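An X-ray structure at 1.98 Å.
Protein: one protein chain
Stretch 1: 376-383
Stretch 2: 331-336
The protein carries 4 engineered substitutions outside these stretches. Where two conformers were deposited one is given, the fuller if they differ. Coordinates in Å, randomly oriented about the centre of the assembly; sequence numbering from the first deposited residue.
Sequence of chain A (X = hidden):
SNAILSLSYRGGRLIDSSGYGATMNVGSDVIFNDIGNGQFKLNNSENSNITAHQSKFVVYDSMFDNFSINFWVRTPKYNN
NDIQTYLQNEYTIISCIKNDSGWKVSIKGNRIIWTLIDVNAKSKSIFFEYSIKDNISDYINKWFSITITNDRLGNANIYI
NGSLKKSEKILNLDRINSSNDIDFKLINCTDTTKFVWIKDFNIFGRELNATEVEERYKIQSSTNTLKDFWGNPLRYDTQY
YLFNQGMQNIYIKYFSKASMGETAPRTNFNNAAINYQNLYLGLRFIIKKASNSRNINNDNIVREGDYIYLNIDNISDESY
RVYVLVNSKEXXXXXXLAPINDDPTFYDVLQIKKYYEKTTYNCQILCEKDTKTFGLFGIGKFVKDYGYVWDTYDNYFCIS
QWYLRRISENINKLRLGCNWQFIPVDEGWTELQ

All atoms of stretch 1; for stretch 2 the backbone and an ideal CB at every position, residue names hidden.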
# COMPACT_ATOMS: atom_id res chain seq x y z
N LEU A 376 5.13 22.69 -8.22
CA LEU A 376 4.48 21.53 -7.62
C LEU A 376 3.94 21.92 -6.24
O LEU A 376 4.48 22.83 -5.58
CB LEU A 376 5.50 20.38 -7.48
CG LEU A 376 6.11 19.84 -8.78
CD1 LEU A 376 7.07 18.62 -8.49
CD2 LEU A 376 5.00 19.45 -9.72
N PHE A 377 2.86 21.25 -5.81
CA PHE A 377 2.37 21.41 -4.44
C PHE A 377 3.40 20.86 -3.45
O PHE A 377 4.03 19.82 -3.69
CB PHE A 377 1.07 20.62 -4.22
CG PHE A 377 -0.16 21.26 -4.81
CD1 PHE A 377 -0.07 22.17 -5.87
CD2 PHE A 377 -1.42 20.91 -4.34
CE1 PHE A 377 -1.21 22.75 -6.41
CE2 PHE A 377 -2.57 21.49 -4.88
CZ PHE A 377 -2.47 22.40 -5.90
N GLY A 378 3.52 21.54 -2.32
CA GLY A 378 4.46 21.15 -1.29
C GLY A 378 4.11 21.85 0.00
O GLY A 378 2.96 22.28 0.22
N ILE A 379 5.11 21.98 0.86
CA ILE A 379 4.96 22.68 2.13
C ILE A 379 6.14 23.64 2.23
O ILE A 379 7.31 23.23 2.05
CB ILE A 379 4.95 21.70 3.31
CG1 ILE A 379 3.79 20.71 3.17
CG2 ILE A 379 4.82 22.44 4.65
CD1 ILE A 379 3.76 19.62 4.25
N GLY A 380 5.85 24.91 2.47
CA GLY A 380 6.90 25.91 2.48
C GLY A 380 6.87 26.81 3.69
O GLY A 380 5.83 26.97 4.32
N LYS A 381 8.01 27.42 4.00
CA LYS A 381 8.12 28.34 5.13
C LYS A 381 7.78 29.74 4.66
O LYS A 381 8.38 30.22 3.71
CB LYS A 381 9.55 28.35 5.67
CG LYS A 381 9.85 27.27 6.67
CD LYS A 381 11.34 27.23 6.99
CE LYS A 381 11.57 26.88 8.44
NZ LYS A 381 10.43 26.09 8.99
N PHE A 382 6.82 30.40 5.31
CA PHE A 382 6.40 31.75 4.94
C PHE A 382 6.41 32.64 6.19
O PHE A 382 6.46 32.14 7.32
CB PHE A 382 4.99 31.75 4.33
CG PHE A 382 4.88 31.06 2.98
CD1 PHE A 382 4.80 29.67 2.89
CD2 PHE A 382 4.84 31.81 1.82
CE1 PHE A 382 4.70 29.04 1.65
CE2 PHE A 382 4.74 31.20 0.56
CZ PHE A 382 4.67 29.80 0.48
N VAL A 383 6.32 33.96 6.00
CA VAL A 383 6.34 34.89 7.13
C VAL A 383 4.99 34.98 7.83
O VAL A 383 3.97 34.61 7.25
CB VAL A 383 6.80 36.31 6.72
CG1 VAL A 383 8.32 36.35 6.54
CG2 VAL A 383 6.10 36.75 5.45
N UNK A 331 8.82 32.73 -5.90
CA UNK A 331 9.22 31.34 -6.05
C UNK A 331 8.14 30.41 -5.51
O UNK A 331 7.76 29.42 -6.16
CB UNK A 331 10.55 31.08 -5.34
N UNK A 332 7.65 30.71 -4.31
CA UNK A 332 6.62 29.88 -3.68
C UNK A 332 5.43 30.75 -3.29
O UNK A 332 5.57 31.92 -2.92
CB UNK A 332 7.18 29.15 -2.45
N UNK A 333 4.23 30.18 -3.37
CA UNK A 333 3.04 30.90 -2.95
C UNK A 333 2.12 29.97 -2.19
O UNK A 333 2.02 28.78 -2.50
CB UNK A 333 2.32 31.51 -4.15
N UNK A 334 1.45 30.53 -1.19
CA UNK A 334 0.49 29.77 -0.40
C UNK A 334 -0.69 29.42 -1.28
O UNK A 334 -1.14 30.25 -2.08
CB UNK A 334 0.04 30.55 0.83
N UNK A 335 -1.18 28.18 -1.17
CA UNK A 335 -2.39 27.79 -1.91
C UNK A 335 -3.59 28.46 -1.26
O UNK A 335 -3.63 28.63 -0.04
CB UNK A 335 -2.57 26.27 -1.94
N UNK A 336 -4.57 28.82 -2.10
CA UNK A 336 -5.77 29.55 -1.68
C UNK A 336 -6.92 28.56 -1.56
O UNK A 336 -7.35 27.99 -2.56
CB UNK A 336 -6.11 30.67 -2.66

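Position 331 lies beyond the reach of stretch 1: its ideal CB has no atom of that stretch within 5.5 Å. The visible atoms therefore set no preference, and polar or apolar residues would serve equally well. The deposited residue is I331, which makes no contact here.

At position 332 the backbone is extended (phi/psi -126/146) and CA-to-CB points toward stretch 1, with the ideal CB 3.9 Å from F382 CZ. Two features lie ahead: one face of the F382 ring, and the carbonyl oxygen of K381, an acceptor. A long residue with a flat or apolar body and a donor at its tip would suit; glutamine, lysine or arginine are candidates. The residue is Q332. With chi1 at p and chi2 at t it runs along the ring, its CD 3.6 Å from F382 CZ and over one face, and its NE2 donates a hydrogen bond to K381 O at 2.8 Å (N-H...O angle 137°). Its OE1 lies 3.8 Å from G380 CA, in space that a side chain there would contest: an ideal CB on G380 would fall 2.5 Å from Q332 OE1.

Position 333 is also extended, but its CA-to-CB points away, and its ideal CB is 5.3 Å from F382 CE2. Stretch 1 asks little of the side chain; beta-branched residues would fit the strand geometry. It is T333, whose backbone C approaches F382 CZ at 3.7 Å and whose OG1 is hydrogen-bonded elsewhere in the structure.

Position 334 sends CA-to-CB sideways, with its ideal CB 4.7 Å from F382 CZ. The face of F382 opposite 332 remains to be covered, so a side chain long enough to turn back over it is favoured: glutamine, methionine, lysine or arginine. Q334 does this. Its CG sits 3.7 Å from the centroid of the F382 ring and 1° off the normal, a CH-pi contact, and its NE2 comes within 3.6 Å of F382 CB. The ring is thus held between two glutamines.

At position 335 CA-to-CB points toward stretch 1, yet no atom of it lies within 5.5 Å of the ideal CB. The gap toward the F377 ring calls for an apolar chain of some length, such as leucine, isoleucine or methionine. L335 (m, t) places CD1 3.5 Å from F377 CE2 and over the ring face, 13° off the normal.

Position 336 is again out of reach, leaving its choice open; F336 makes no contact with stretch 1.

Stretch 2 (331-336) IQTQLF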
# COMPACT_ATOMS: atom_id res chain seq x y z
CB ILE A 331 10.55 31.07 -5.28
CG1 ILE A 331 11.72 31.79 -5.95
CG2 ILE A 331 10.85 29.60 -5.20
CD1 ILE A 331 12.95 31.87 -5.09
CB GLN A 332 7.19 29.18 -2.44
CG GLN A 332 7.78 30.15 -1.41
CD GLN A 332 8.20 29.46 -0.12
OE1 GLN A 332 8.36 28.24 -0.08
NE2 GLN A 332 8.37 30.23 0.94
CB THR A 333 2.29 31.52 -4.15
OG1 THR A 333 3.20 32.30 -4.94
CG2 THR A 333 1.15 32.41 -3.68
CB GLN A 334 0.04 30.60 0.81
CG GLN A 334 1.11 30.66 1.90
CD GLN A 334 1.27 32.04 2.50
OE1 GLN A 334 1.29 33.04 1.80
NE2 GLN A 334 1.40 32.09 3.82
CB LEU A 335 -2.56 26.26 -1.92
CG LEU A 335 -1.51 25.54 -2.77
CD1 LEU A 335 -1.61 24.01 -2.66
CD2 LEU A 335 -1.65 26.00 -4.23
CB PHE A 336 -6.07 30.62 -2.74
CG PHE A 336 -7.34 31.44 -2.49
CD1 PHE A 336 -7.60 32.01 -1.24
CD2 PHE A 336 -8.23 31.69 -3.53
CE1 PHE A 336 -8.76 32.78 -1.03
CE2 PHE A 336 -9.39 32.46 -3.34
CZ PHE A 336 -9.65 33.01 -2.09
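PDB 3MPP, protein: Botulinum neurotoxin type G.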